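Local coordinates for glutamate--cysteine ligase GshA (Methylobacillus flagellatus KT, PDB 3K1T), which probably acts as a ligase that joins glutamate to cysteine to give gamma-glutamylcysteine, at residues M3-T9 / F334-K338; G356-T362 / H376-F382; A95-L99 / L166-C172; C80-M85 / I121-A125. All coordinates share one frame. Numbering follows the deposited sequence.

Overall arrangement
Interactions 1 and 2 belong to one antiparallel sheet that draws strands from both ends of the chain: strand 6-7 joins 335-337 across more than 300 residues, then follow 340-349, 352-361 and 377-381. Their centres lie about 12 Å apart and they touch through a probable hydrogen bond of 2.6 Å between Glu335 OE1 and Tyr358 OH. Interactions 3 and 4, centres about 17 Å apart, meet where Leu98 CD2 packs 4.0 Å from Leu122 CD1; their segments alternate along the chain, and both reach the second subunit. Interaction 1 encloses both in its loop and interaction 2 follows it. The centres of interactions 1 and 3 are about 45 Å apart, on opposite sides of the chain's centre.

Interaction 1 (M3-T9 / F334-K338); sequences MVPHLTT and FEHLK
Residues 3-9 are largely loop, with a short strand at 6-7 that runs antiparallel to strand 335-337; the end-to-end directions of the segments are 142° apart. His6 faces His336 as a hydrogen-bonded pair (CA-CA 5.5 Å) and Leu7 faces Glu335 as a non-hydrogen-bonded pair (CA-CA 4.3 Å). Backbone bonds set this register: His6 N to His336 O at 2.9 Å, His336 N to His6 O at 3.0 Å, and Thr8 N to Phe334 O at 3.0 Å. Phe334 O also accepts from Thr8 OG1 (p rotamer, 3.2 Å) and, within its own segment, from His336 ND1 (3.0 Å). A CA-H...O contact joins Pro5 CA to His336 O at 3.1 Å. Apolar contacts place Met3 CG, of a selenomethionine, 3.8 Å from Leu337 CD1 (t,p rotamer), and Leu7 CD2 4.1 Å from Phe334 CB. One water is held by Val4 O (2.8 Å) and weakly by Lys338 N (3.4 Å); another donates to Glu335 OE1 (2.7 Å). Glu335 OE1 is also bonded to Tyr358, and strand 340-349 flanks 335-337. Main-chain bonding thus carries the pairing, adding a short N-terminal strand to the sheet.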
loop_
_atom_site.group_PDB
_atom_site.type_symbol
_atom_site.label_atom_id
_atom_site.label_comp_id
_atom_site.label_asym_id
_atom_site.label_seq_id
_atom_site.Cartn_x
_atom_site.Cartn_y
_atom_site.Cartn_z
HETATM N N MSE A 3 19.183 16.699 -10.212
HETATM C CA MSE A 3 19.897 17.302 -9.049
HETATM C C MSE A 3 19.023 17.198 -7.795
HETATM O O MSE A 3 17.812 17.504 -7.839
HETATM C CB MSE A 3 20.264 18.781 -9.297
HETATM C CG MSE A 3 21.095 19.441 -8.176
HETATM SE SE MSE A 3 21.467 21.404 -8.246
HETATM C CE MSE A 3 22.187 21.545 -10.051
ATOM N N VAL A 4 19.626 16.800 -6.674
ATOM C CA VAL A 4 18.929 16.709 -5.373
ATOM C C VAL A 4 19.691 17.510 -4.318
ATOM O O VAL A 4 20.873 17.861 -4.530
ATOM C CB VAL A 4 18.781 15.216 -4.901
ATOM C CG1 VAL A 4 17.994 14.393 -5.962
ATOM C CG2 VAL A 4 20.168 14.564 -4.662
ATOM N N PRO A 5 19.046 17.793 -3.169
ATOM C CA PRO A 5 19.771 18.517 -2.118
ATOM C C PRO A 5 20.916 17.691 -1.561
ATOM O O PRO A 5 20.793 16.474 -1.461
ATOM C CB PRO A 5 18.696 18.762 -1.046
ATOM C CG PRO A 5 17.394 18.785 -1.853
ATOM C CD PRO A 5 17.612 17.648 -2.832
ATOM N N HIS A 6 21.994 18.367 -1.171
ATOM C CA HIS A 6 23.104 17.755 -0.439
ATOM C C HIS A 6 23.429 18.576 0.793
ATOM O O HIS A 6 23.291 19.812 0.790
ATOM C CB HIS A 6 24.353 17.663 -1.348
ATOM C CG HIS A 6 24.148 16.763 -2.526
ATOM N ND1 HIS A 6 24.067 15.395 -2.403
ATOM C CD2 HIS A 6 23.869 17.044 -3.823
ATOM C CE1 HIS A 6 23.797 14.868 -3.586
ATOM N NE2 HIS A 6 23.690 15.849 -4.469
ATOM N N LEU A 7 23.886 17.906 1.843
ATOM C CA LEU A 7 24.387 18.596 3.021
ATOM C C LEU A 7 25.632 19.429 2.738
ATOM O O LEU A 7 26.547 18.991 2.031
ATOM C CB LEU A 7 24.702 17.579 4.139
ATOM C CG LEU A 7 23.553 16.862 4.816
ATOM C CD1 LEU A 7 24.075 15.701 5.700
ATOM C CD2 LEU A 7 22.730 17.841 5.661
ATOM N N THR A 8 25.708 20.600 3.344
ATOM C CA THR A 8 26.867 21.471 3.183
ATOM C C THR A 8 27.696 21.469 4.465
ATOM O O THR A 8 28.400 22.433 4.785
ATOM C CB THR A 8 26.403 22.930 2.853
ATOM O OG1 THR A 8 25.544 23.400 3.893
ATOM C CG2 THR A 8 25.677 22.987 1.540
ATOM N N THR A 9 27.568 20.414 5.249
ATOM C CA THR A 9 28.347 20.295 6.462
ATOM C C THR A 9 29.059 18.949 6.432
ATOM O O THR A 9 28.507 17.970 5.946
ATOM C CB THR A 9 27.456 20.366 7.734
ATOM O OG1 THR A 9 28.292 20.150 8.863
ATOM C CG2 THR A 9 26.366 19.256 7.748
ATOM N N PHE A 334 21.017 21.899 7.036
ATOM C CA PHE A 334 22.161 22.173 6.160
ATOM C C PHE A 334 21.986 21.552 4.785
ATOM O O PHE A 334 22.904 21.580 3.978
ATOM C CB PHE A 334 23.481 21.729 6.801
ATOM C CG PHE A 334 23.766 22.441 8.077
ATOM C CD1 PHE A 334 23.951 23.807 8.083
ATOM C CD2 PHE A 334 23.747 21.778 9.274
ATOM C CE1 PHE A 334 24.183 24.496 9.274
ATOM C CE2 PHE A 334 23.982 22.452 10.465
ATOM C CZ PHE A 334 24.198 23.822 10.458
ATOM N N GLU A 335 20.795 21.046 4.477
ATOM C CA GLU A 335 20.555 20.562 3.120
ATOM C C GLU A 335 20.389 21.773 2.184
ATOM O O GLU A 335 19.705 22.739 2.540
ATOM C CB GLU A 335 19.317 19.673 3.074
ATOM C CG GLU A 335 19.437 18.425 3.921
ATOM C CD GLU A 335 18.325 17.406 3.612
ATOM O OE1 GLU A 335 18.387 16.762 2.542
ATOM O OE2 GLU A 335 17.378 17.294 4.416
ATOM N N HIS A 336 21.037 21.727 1.030
ATOM C CA HIS A 336 20.939 22.768 0.035
ATOM C C HIS A 336 20.740 22.161 -1.355
ATOM O O HIS A 336 21.389 21.171 -1.734
ATOM C CB HIS A 336 22.228 23.581 -0.047
ATOM C CG HIS A 336 22.438 24.546 1.070
ATOM N ND1 HIS A 336 22.763 24.148 2.352
ATOM C CD2 HIS A 336 22.399 25.903 1.088
ATOM C CE1 HIS A 336 22.931 25.226 3.109
ATOM N NE2 HIS A 336 22.697 26.302 2.372
ATOM N N LEU A 337 19.898 22.818 -2.138
ATOM C CA LEU A 337 19.841 22.603 -3.579
ATOM C C LEU A 337 20.592 23.763 -4.202
ATOM O O LEU A 337 20.083 24.879 -4.316
ATOM C CB LEU A 337 18.383 22.551 -4.076
ATOM C CG LEU A 337 18.206 22.155 -5.553
ATOM C CD1 LEU A 337 18.434 20.636 -5.717
ATOM C CD2 LEU A 337 16.766 22.609 -6.043
ATOM N N LYS A 338 21.842 23.499 -4.563
ATOM C CA LYS A 338 22.768 24.514 -5.005
ATOM C C LYS A 338 22.843 25.600 -3.942
ATOM O O LYS A 338 23.187 25.292 -2.829
ATOM C CB LYS A 338 22.409 25.027 -6.407
ATOM C CG LYS A 338 23.582 25.739 -7.090
ATOM C CD LYS A 338 23.369 25.944 -8.583
ATOM C CE LYS A 338 24.525 26.757 -9.162
ATOM N NZ LYS A 338 24.381 26.922 -10.632
HETATM O O HOH W 1 22.465 20.161 -5.047
HETATM O O HOH W 2 20.890 16.475 1.617
#

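Interaction 2 (G356-T362 / H376-F382); sequences GFYRVHT and HFEPLTF. With SO4 (sulfate ion), chain B.
Gly356, at phi/psi 156/-164°, lies against a face of the Phe382 ring: its CA is 4.0 Å from the ring centroid in a CH-pi contact, and a CB would be 2.7 Å from Phe382 CE2. The edge of that ring also meets the face of Tyr358 (centroids 5.4 Å apart, planes at 73°). Strands 356-361 and 377-381 run antiparallel, axes 4.4 Å apart at 144°. Tyr358-Leu380 and Val360-Glu378 are hydrogen-bonded pairs: Tyr358 N to Leu380 O 2.8 Å, Leu380 N to Tyr358 O 2.9 Å, Val360 N to Glu378 O 3.0 Å, Glu378 N to Val360 O 2.9 Å. On the face of Phe357 and Pro379, Arg359 (m,t,t) lays CG 4.1 Å from the Phe377 ring centroid, and its NH2 donates to sulfate O1 at 2.9 Å. Asp49 forms a salt bridge with Arg359; the sulfate, itself probably from the crystallisation liquor, is also hydrogen-bonded by Ser47, Asn63 and Gly67. The contact is the antiparallel pairing of strands 352-361 and 377-381 in the larger antiparallel sheet.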
loop_
_atom_site.group_PDB
_atom_site.type_symbol
_atom_site.label_atom_id
_atom_site.label_comp_id
_atom_site.label_asym_id
_atom_site.label_seq_id
_atom_site.Cartn_x
_atom_site.Cartn_y
_atom_site.Cartn_z
ATOM N N GLY A 356 6.692 12.514 -0.304
ATOM C CA GLY A 356 6.882 13.853 0.224
ATOM C C GLY A 356 7.616 14.759 -0.730
ATOM O O GLY A 356 7.710 14.461 -1.938
ATOM N N PHE A 357 8.119 15.873 -0.203
ATOM C CA PHE A 357 8.794 16.844 -1.008
ATOM C C PHE A 357 9.698 17.702 -0.153
ATOM O O PHE A 357 9.525 17.761 1.043
ATOM C CB PHE A 357 7.784 17.707 -1.809
ATOM C CG PHE A 357 6.824 18.484 -0.959
ATOM C CD1 PHE A 357 5.596 17.928 -0.588
ATOM C CD2 PHE A 357 7.115 19.770 -0.568
ATOM C CE1 PHE A 357 4.695 18.641 0.166
ATOM C CE2 PHE A 357 6.224 20.523 0.215
ATOM C CZ PHE A 357 5.004 19.946 0.599
ATOM N N TYR A 358 10.691 18.338 -0.778
ATOM C CA TYR A 358 11.463 19.381 -0.108
ATOM C C TYR A 358 10.837 20.769 -0.269
ATOM O O TYR A 358 10.361 21.112 -1.350
ATOM C CB TYR A 358 12.858 19.454 -0.699
ATOM C CG TYR A 358 13.820 18.371 -0.245
ATOM C CD1 TYR A 358 14.486 18.498 0.952
ATOM C CD2 TYR A 358 14.088 17.249 -1.042
ATOM C CE1 TYR A 358 15.426 17.554 1.355
ATOM C CE2 TYR A 358 15.049 16.285 -0.631
ATOM C CZ TYR A 358 15.701 16.460 0.563
ATOM O OH TYR A 358 16.657 15.534 0.987
ATOM N N ARG A 359 10.912 21.563 0.786
ATOM C CA ARG A 359 10.661 23.002 0.703
ATOM C C ARG A 359 12.015 23.656 0.418
ATOM O O ARG A 359 12.895 23.639 1.278
ATOM C CB ARG A 359 10.118 23.556 2.011
ATOM C CG ARG A 359 8.826 22.882 2.540
ATOM C CD ARG A 359 8.378 23.519 3.845
ATOM N NE ARG A 359 7.427 22.660 4.567
ATOM C CZ ARG A 359 6.151 22.469 4.223
ATOM N NH1 ARG A 359 5.629 23.138 3.210
ATOM N NH2 ARG A 359 5.383 21.615 4.910
ATOM N N VAL A 360 12.144 24.231 -0.772
ATOM C CA VAL A 360 13.368 24.859 -1.221
ATOM C C VAL A 360 13.155 26.353 -1.036
ATOM O O VAL A 360 12.313 26.974 -1.708
ATOM C CB VAL A 360 13.717 24.469 -2.690
ATOM C CG1 VAL A 360 15.044 25.180 -3.191
ATOM C CG2 VAL A 360 13.825 22.943 -2.883
ATOM N N HIS A 361 13.872 26.916 -0.082
ATOM C CA HIS A 361 13.717 28.333 0.291
ATOM C C HIS A 361 13.902 29.267 -0.904
ATOM O O HIS A 361 14.853 29.124 -1.681
ATOM C CB HIS A 361 14.733 28.757 1.374
ATOM C CG HIS A 361 14.525 28.126 2.712
ATOM N ND1 HIS A 361 14.882 28.760 3.884
ATOM C CD2 HIS A 361 14.084 26.898 3.070
ATOM C CE1 HIS A 361 14.675 27.947 4.899
ATOM N NE2 HIS A 361 14.144 26.830 4.438
ATOM N N THR A 362 12.989 30.233 -1.042
ATOM C CA THR A 362 13.138 31.283 -2.058
ATOM C C THR A 362 14.072 32.403 -1.589
ATOM O O THR A 362 14.717 33.022 -2.403
ATOM C CB THR A 362 11.777 31.881 -2.488
ATOM O OG1 THR A 362 11.106 32.346 -1.331
ATOM C CG2 THR A 362 10.891 30.835 -3.150
ATOM N N HIS A 376 7.457 30.975 1.792
ATOM C CA HIS A 376 8.512 31.343 0.859
ATOM C C HIS A 376 9.400 30.146 0.474
ATOM O O HIS A 376 10.573 30.024 0.895
ATOM C CB HIS A 376 9.335 32.488 1.458
ATOM C CG HIS A 376 8.501 33.689 1.779
ATOM N ND1 HIS A 376 8.056 33.972 3.056
ATOM C CD2 HIS A 376 7.950 34.630 0.976
ATOM C CE1 HIS A 376 7.308 35.062 3.031
ATOM N NE2 HIS A 376 7.234 35.483 1.784
ATOM N N PHE A 377 8.831 29.283 -0.347
ATOM C CA PHE A 377 9.518 28.095 -0.828
ATOM C C PHE A 377 8.899 27.652 -2.133
ATOM O O PHE A 377 7.751 27.991 -2.441
ATOM C CB PHE A 377 9.464 26.970 0.224
ATOM C CG PHE A 377 8.106 26.312 0.343
ATOM C CD1 PHE A 377 7.741 25.269 -0.508
ATOM C CD2 PHE A 377 7.191 26.764 1.282
ATOM C CE1 PHE A 377 6.480 24.678 -0.414
ATOM C CE2 PHE A 377 5.912 26.171 1.376
ATOM C CZ PHE A 377 5.577 25.139 0.519
ATOM N N GLU A 378 9.662 26.921 -2.918
ATOM C CA GLU A 378 9.152 26.154 -4.028
ATOM C C GLU A 378 9.339 24.644 -3.700
ATOM O O GLU A 378 10.382 24.263 -3.169
ATOM C CB GLU A 378 9.916 26.485 -5.273
ATOM C CG GLU A 378 9.654 27.961 -5.689
ATOM C CD GLU A 378 10.472 28.396 -6.883
ATOM O OE1 GLU A 378 11.264 27.572 -7.424
ATOM O OE2 GLU A 378 10.320 29.592 -7.277
ATOM N N PRO A 379 8.353 23.803 -4.037
ATOM C CA PRO A 379 8.474 22.357 -3.732
ATOM C C PRO A 379 9.407 21.650 -4.699
ATOM O O PRO A 379 9.487 22.035 -5.853
ATOM C CB PRO A 379 7.039 21.829 -3.893
ATOM C CG PRO A 379 6.392 22.794 -4.920
ATOM C CD PRO A 379 7.049 24.159 -4.646
ATOM N N LEU A 380 10.099 20.621 -4.234
ATOM C CA LEU A 380 10.926 19.772 -5.070
ATOM C C LEU A 380 10.623 18.352 -4.664
ATOM O O LEU A 380 10.855 17.963 -3.526
ATOM C CB LEU A 380 12.403 20.036 -4.823
ATOM C CG LEU A 380 13.362 19.150 -5.606
ATOM C CD1 LEU A 380 13.357 19.501 -7.111
ATOM C CD2 LEU A 380 14.767 19.302 -4.963
ATOM N N THR A 381 10.069 17.571 -5.576
ATOM C CA THR A 381 9.551 16.268 -5.182
ATOM C C THR A 381 10.690 15.283 -4.870
ATOM O O THR A 381 11.805 15.405 -5.378
ATOM C CB THR A 381 8.542 15.708 -6.248
ATOM O OG1 THR A 381 7.680 14.740 -5.613
ATOM C CG2 THR A 381 9.289 15.077 -7.414
ATOM N N PHE A 382 10.418 14.389 -3.925
ATOM C CA PHE A 382 11.356 13.340 -3.506
ATOM C C PHE A 382 11.568 12.381 -4.661
ATOM O O PHE A 382 10.613 12.001 -5.325
ATOM C CB PHE A 382 10.765 12.513 -2.364
ATOM C CG PHE A 382 10.808 13.154 -1.020
ATOM C CD1 PHE A 382 11.420 14.400 -0.790
ATOM C CD2 PHE A 382 10.235 12.499 0.041
ATOM C CE1 PHE A 382 11.457 14.937 0.467
ATOM C CE2 PHE A 382 10.256 13.039 1.300
ATOM C CZ PHE A 382 10.854 14.276 1.519
HETATM S S SO4 B . 1.867 20.715 4.427
HETATM O O1 SO4 B . 2.868 21.215 3.513
HETATM O O2 SO4 B . 1.930 19.322 4.112
HETATM O O3 SO4 B . 2.230 20.932 5.809
HETATM O O4 SO4 B . 0.538 21.292 4.125
#

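Interaction 3 (A95-L99 / L166-C172); sequences ARRLL and LDNFDSC
Leu166 opens a type II beta turn closed by a weak bond from Phe169 N to Leu166 O (3.1 Å); the reciprocal bond, Leu166 N to Phe169 O at 3.0 Å, completes a tight hairpin. Leu166 CD1 packs 3.4 Å from Leu99 CD1 (Leu99 t,p). Phe169 (chi1 t) reaches back to strand 97-102, where its CZ lies 3.8 Å from Arg97 CB, with Leu99 CA at the ring edge. The CA-to-CB bond of Asp170 points away from 95-99; its carboxylate forms a salt bridge with Arg163, and its carbonyl O accepts from Arg97 NE (m,t,m rotamer) at 2.9 Å. Ser171 sets CB 3.6 Å from Arg97 O. Cys172 (chi1 -40°) finally turns SG toward the neighbouring amides: Arg96 N and Arg97 N both donate to it at 3.4 Å, and Cys172 N bonds weakly to Arg97 O at 3.5 Å. Through backbone hydrogen bonds of Leu99 with Ala173 and Leu175, these residues lead into the parallel pairing of strands 97-102 and 173-177 in the mixed sheet.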
loop_
_atom_site.group_PDB
_atom_site.type_symbol
_atom_site.label_atom_id
_atom_site.label_comp_id
_atom_site.label_asym_id
_atom_site.label_seq_id
_atom_site.Cartn_x
_atom_site.Cartn_y
_atom_site.Cartn_z
ATOM N N ALA A 95 -18.034 3.546 4.280
ATOM C CA ALA A 95 -18.275 4.759 3.522
ATOM C C ALA A 95 -18.394 4.495 2.026
ATOM O O ALA A 95 -17.644 3.743 1.446
ATOM C CB ALA A 95 -17.171 5.805 3.792
ATOM N N ARG A 96 -19.422 5.064 1.426
ATOM C CA ARG A 96 -19.520 5.137 -0.019
ATOM C C ARG A 96 -19.127 6.537 -0.486
ATOM O O ARG A 96 -18.554 6.683 -1.562
ATOM C CB ARG A 96 -20.968 4.900 -0.474
ATOM C CG ARG A 96 -21.508 3.526 -0.240
ATOM C CD ARG A 96 -22.951 3.459 -0.730
ATOM N NE ARG A 96 -23.455 2.092 -0.876
ATOM C CZ ARG A 96 -24.003 1.371 0.108
ATOM N NH1 ARG A 96 -24.102 1.858 1.353
ATOM N NH2 ARG A 96 -24.447 0.138 -0.137
ATOM N N ARG A 97 -19.521 7.548 0.297
ATOM C CA ARG A 97 -19.405 8.954 -0.087
ATOM C C ARG A 97 -18.584 9.719 0.955
ATOM O O ARG A 97 -18.689 9.440 2.144
ATOM C CB ARG A 97 -20.803 9.575 -0.184
ATOM C CG ARG A 97 -21.652 9.051 -1.338
ATOM C CD ARG A 97 -23.080 9.570 -1.292
ATOM N NE ARG A 97 -23.860 8.935 -0.231
ATOM C CZ ARG A 97 -24.413 7.712 -0.305
ATOM N NH1 ARG A 97 -24.271 6.948 -1.389
ATOM N NH2 ARG A 97 -25.098 7.236 0.731
ATOM N N LEU A 98 -17.796 10.688 0.515
ATOM C CA LEU A 98 -17.002 11.498 1.418
ATOM C C LEU A 98 -17.131 12.956 1.055
ATOM O O LEU A 98 -16.941 13.328 -0.117
ATOM C CB LEU A 98 -15.547 11.058 1.320
ATOM C CG LEU A 98 -14.583 11.615 2.347
ATOM C CD1 LEU A 98 -14.908 11.160 3.768
ATOM C CD2 LEU A 98 -13.111 11.162 1.946
ATOM N N LEU A 99 -17.494 13.784 2.040
ATOM C CA LEU A 99 -17.510 15.227 1.875
ATOM C C LEU A 99 -16.165 15.753 2.327
ATOM O O LEU A 99 -15.751 15.488 3.464
ATOM C CB LEU A 99 -18.635 15.864 2.742
ATOM C CG LEU A 99 -18.843 17.379 2.631
ATOM C CD1 LEU A 99 -19.436 17.741 1.274
ATOM C CD2 LEU A 99 -19.754 17.921 3.770
ATOM N N LEU A 166 -24.938 18.316 0.401
ATOM C CA LEU A 166 -24.848 19.105 -0.845
ATOM C C LEU A 166 -25.984 18.598 -1.731
ATOM O O LEU A 166 -26.720 17.692 -1.336
ATOM C CB LEU A 166 -23.487 18.909 -1.543
ATOM C CG LEU A 166 -22.245 19.246 -0.741
ATOM C CD1 LEU A 166 -20.952 18.852 -1.542
ATOM C CD2 LEU A 166 -22.247 20.720 -0.318
ATOM N N ASP A 167 -26.106 19.159 -2.931
ATOM C CA ASP A 167 -27.184 18.798 -3.877
ATOM C C ASP A 167 -27.164 17.309 -4.140
ATOM O O ASP A 167 -26.176 16.787 -4.657
ATOM C CB ASP A 167 -26.969 19.553 -5.200
ATOM C CG ASP A 167 -28.015 19.202 -6.266
ATOM O OD1 ASP A 167 -29.203 19.389 -5.950
ATOM O OD2 ASP A 167 -27.640 18.748 -7.399
ATOM N N ASN A 168 -28.226 16.613 -3.751
ATOM C CA ASN A 168 -28.301 15.178 -3.960
ATOM C C ASN A 168 -27.044 14.431 -3.467
ATOM O O ASN A 168 -26.517 13.539 -4.149
ATOM C CB ASN A 168 -28.553 14.920 -5.467
ATOM C CG ASN A 168 -29.020 13.490 -5.759
ATOM O OD1 ASN A 168 -29.590 12.823 -4.886
ATOM N ND2 ASN A 168 -28.761 13.007 -6.987
ATOM N N PHE A 169 -26.544 14.789 -2.278
ATOM C CA PHE A 169 -25.297 14.202 -1.783
ATOM C C PHE A 169 -25.280 14.218 -0.265
ATOM O O PHE A 169 -25.131 15.279 0.360
ATOM C CB PHE A 169 -24.079 14.964 -2.289
ATOM C CG PHE A 169 -22.755 14.308 -1.930
ATOM C CD1 PHE A 169 -22.275 13.241 -2.682
ATOM C CD2 PHE A 169 -22.000 14.773 -0.870
ATOM C CE1 PHE A 169 -21.049 12.644 -2.394
ATOM C CE2 PHE A 169 -20.767 14.182 -0.562
ATOM C CZ PHE A 169 -20.293 13.119 -1.324
ATOM N N ASP A 170 -25.436 13.048 0.317
ATOM C CA ASP A 170 -25.366 12.945 1.767
ATOM C C ASP A 170 -24.277 11.975 2.137
ATOM O O ASP A 170 -24.433 10.779 1.933
ATOM C CB ASP A 170 -26.679 12.493 2.390
ATOM C CG ASP A 170 -26.546 12.384 3.919
ATOM O OD1 ASP A 170 -25.985 11.400 4.426
ATOM O OD2 ASP A 170 -26.929 13.309 4.617
ATOM N N SER A 171 -23.173 12.481 2.696
ATOM C CA SER A 171 -22.053 11.612 2.966
ATOM C C SER A 171 -22.142 10.956 4.281
ATOM O O SER A 171 -22.770 11.414 5.246
ATOM C CB SER A 171 -20.706 12.343 2.883
ATOM O OG SER A 171 -20.613 13.334 3.887
ATOM N N CYS A 172 -21.372 9.901 4.324
ATOM C CA CYS A 172 -21.229 9.042 5.435
ATOM C C CYS A 172 -20.269 9.755 6.499
ATOM O O CYS A 172 -20.501 9.809 7.718
ATOM C CB CYS A 172 -20.730 7.688 4.773
ATOM S SG CYS A 172 -21.582 7.098 2.988
HETATM O O HOH W 3 -24.976 8.597 3.798
#

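Interaction 4 (C80-M85 / I121-A125); sequences CIQAAM and ILRQA. With SO4 (sulfate ion), chain D.
Ile81, Ile121 and Ala125 lose the most surface here, 67, 63 and 63 Å² respectively, as helix 77-91 packs against the C-terminal end of helix 109-124 without a hydrogen bond between the segments. Ile81 (m,t) extends CD1 to 3.5 Å from Gln124 CB, and its CG2 approaches Ala125 N at 4.1 Å. Ile121 (m,t), one helical turn earlier than Ala125, rests CG2 3.8 Å from Ala84 CB and CD1 4.4 Å from Cys80 CB. Ala125, just past the helix, brings CB to 4.0 Å from Ala84 CB and 3.8 Å from CG of Met85, a selenomethionine whose CE lies 3.5 Å from Ala125 O. The closest CA approach is Met85 to Ala125, 5.3 Å. Ala125 O accepts a bond from Arg34 of the second subunit, whose Thr388 packs on Ile81 and Gln124. Helix 109-124 is the crossover helix of the beta-alpha-beta unit joining parallel strands 97-102 and 128-133, packed here on helix 77-91 beside the second subunit.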
loop_
_atom_site.group_PDB
_atom_site.type_symbol
_atom_site.label_atom_id
_atom_site.label_comp_id
_atom_site.label_asym_id
_atom_site.label_seq_id
_atom_site.Cartn_x
_atom_site.Cartn_y
_atom_site.Cartn_z
ATOM N N CYS A 80 0.100 5.775 -2.956
ATOM C CA CYS A 80 -0.850 6.650 -2.245
ATOM C C CYS A 80 -2.246 6.131 -2.242
ATOM O O CYS A 80 -2.957 6.188 -1.213
ATOM C CB CYS A 80 -0.921 8.048 -2.867
ATOM S SG CYS A 80 0.476 9.019 -2.617
ATOM N N ILE A 81 -2.698 5.656 -3.385
ATOM C CA ILE A 81 -4.038 5.104 -3.528
ATOM C C ILE A 81 -4.237 3.901 -2.594
ATOM O O ILE A 81 -5.273 3.784 -1.888
ATOM C CB ILE A 81 -4.379 4.750 -5.005
ATOM C CG1 ILE A 81 -4.378 6.031 -5.843
ATOM C CG2 ILE A 81 -5.710 3.906 -5.110
ATOM C CD1 ILE A 81 -4.303 5.812 -7.381
ATOM N N GLN A 82 -3.244 3.003 -2.574
ATOM C CA GLN A 82 -3.341 1.829 -1.734
ATOM C C GLN A 82 -3.401 2.217 -0.245
ATOM O O GLN A 82 -4.230 1.704 0.522
ATOM C CB GLN A 82 -2.153 0.896 -2.004
ATOM C CG GLN A 82 -2.256 -0.443 -1.305
ATOM C CD GLN A 82 -1.043 -1.307 -1.622
ATOM O OE1 GLN A 82 -1.021 -2.013 -2.628
ATOM N NE2 GLN A 82 -0.062 -1.249 -0.778
ATOM N N ALA A 83 -2.547 3.162 0.157
ATOM C CA ALA A 83 -2.539 3.611 1.544
ATOM C C ALA A 83 -3.865 4.303 1.893
ATOM O O ALA A 83 -4.382 4.166 2.983
ATOM C CB ALA A 83 -1.328 4.550 1.788
ATOM N N ALA A 84 -4.401 5.087 0.968
ATOM C CA ALA A 84 -5.691 5.741 1.190
ATOM C C ALA A 84 -6.786 4.679 1.349
ATOM O O ALA A 84 -7.653 4.811 2.200
ATOM C CB ALA A 84 -6.047 6.674 0.022
HETATM N N MSE A 85 -6.737 3.612 0.562
HETATM C CA MSE A 85 -7.690 2.500 0.764
HETATM C C MSE A 85 -7.606 1.837 2.133
HETATM O O MSE A 85 -8.629 1.551 2.758
HETATM C CB MSE A 85 -7.560 1.418 -0.318
HETATM C CG MSE A 85 -8.105 1.881 -1.612
HETATM SE SE MSE A 85 -7.771 0.519 -3.003
HETATM C CE MSE A 85 -9.336 0.962 -4.142
ATOM N N ILE A 121 -6.893 11.245 -5.534
ATOM C CA ILE A 121 -6.495 10.062 -4.724
ATOM C C ILE A 121 -7.689 9.383 -4.085
ATOM O O ILE A 121 -7.829 8.158 -4.122
ATOM C CB ILE A 121 -5.446 10.434 -3.645
ATOM C CG1 ILE A 121 -4.119 10.841 -4.284
ATOM C CG2 ILE A 121 -5.235 9.268 -2.603
ATOM C CD1 ILE A 121 -3.267 11.753 -3.330
ATOM N N LEU A 122 -8.577 10.176 -3.481
ATOM C CA LEU A 122 -9.721 9.645 -2.755
ATOM C C LEU A 122 -10.729 8.962 -3.707
ATOM O O LEU A 122 -11.309 7.949 -3.344
ATOM C CB LEU A 122 -10.407 10.761 -1.955
ATOM C CG LEU A 122 -9.560 11.419 -0.847
ATOM C CD1 LEU A 122 -10.223 12.719 -0.358
ATOM C CD2 LEU A 122 -9.313 10.481 0.307
ATOM N N ARG A 123 -10.911 9.506 -4.912
ATOM C CA ARG A 123 -11.759 8.886 -5.930
ATOM C C ARG A 123 -11.156 7.562 -6.420
ATOM O O ARG A 123 -11.888 6.571 -6.639
ATOM C CB ARG A 123 -11.985 9.826 -7.125
ATOM C CG ARG A 123 -12.959 10.984 -6.742
ATOM C CD ARG A 123 -13.220 11.934 -7.896
ATOM N NE ARG A 123 -14.167 12.958 -7.442
ATOM C CZ ARG A 123 -14.223 14.215 -7.869
ATOM N NH1 ARG A 123 -13.384 14.657 -8.795
ATOM N NH2 ARG A 123 -15.153 15.041 -7.363
ATOM N N GLN A 124 -9.855 7.572 -6.661
ATOM C CA GLN A 124 -9.141 6.326 -7.039
ATOM C C GLN A 124 -9.200 5.256 -5.937
ATOM O O GLN A 124 -9.165 4.067 -6.232
ATOM C CB GLN A 124 -7.699 6.591 -7.443
ATOM C CG GLN A 124 -7.513 7.534 -8.678
ATOM C CD GLN A 124 -7.665 6.848 -9.997
ATOM O OE1 GLN A 124 -8.769 6.527 -10.420
ATOM N NE2 GLN A 124 -6.555 6.594 -10.643
ATOM N N ALA A 125 -9.372 5.688 -4.692
ATOM C CA ALA A 125 -9.597 4.776 -3.581
ATOM C C ALA A 125 -11.014 4.247 -3.539
ATOM O O ALA A 125 -11.334 3.408 -2.707
ATOM C CB ALA A 125 -9.177 5.442 -2.202
HETATM S S SO4 D . -10.571 12.995 -10.597
HETATM O O1 SO4 D . -9.570 13.673 -11.378
HETATM O O2 SO4 D . -10.265 11.570 -10.338
HETATM O O3 SO4 D . -10.491 13.750 -9.347
HETATM O O4 SO4 D . -11.969 13.108 -11.001
#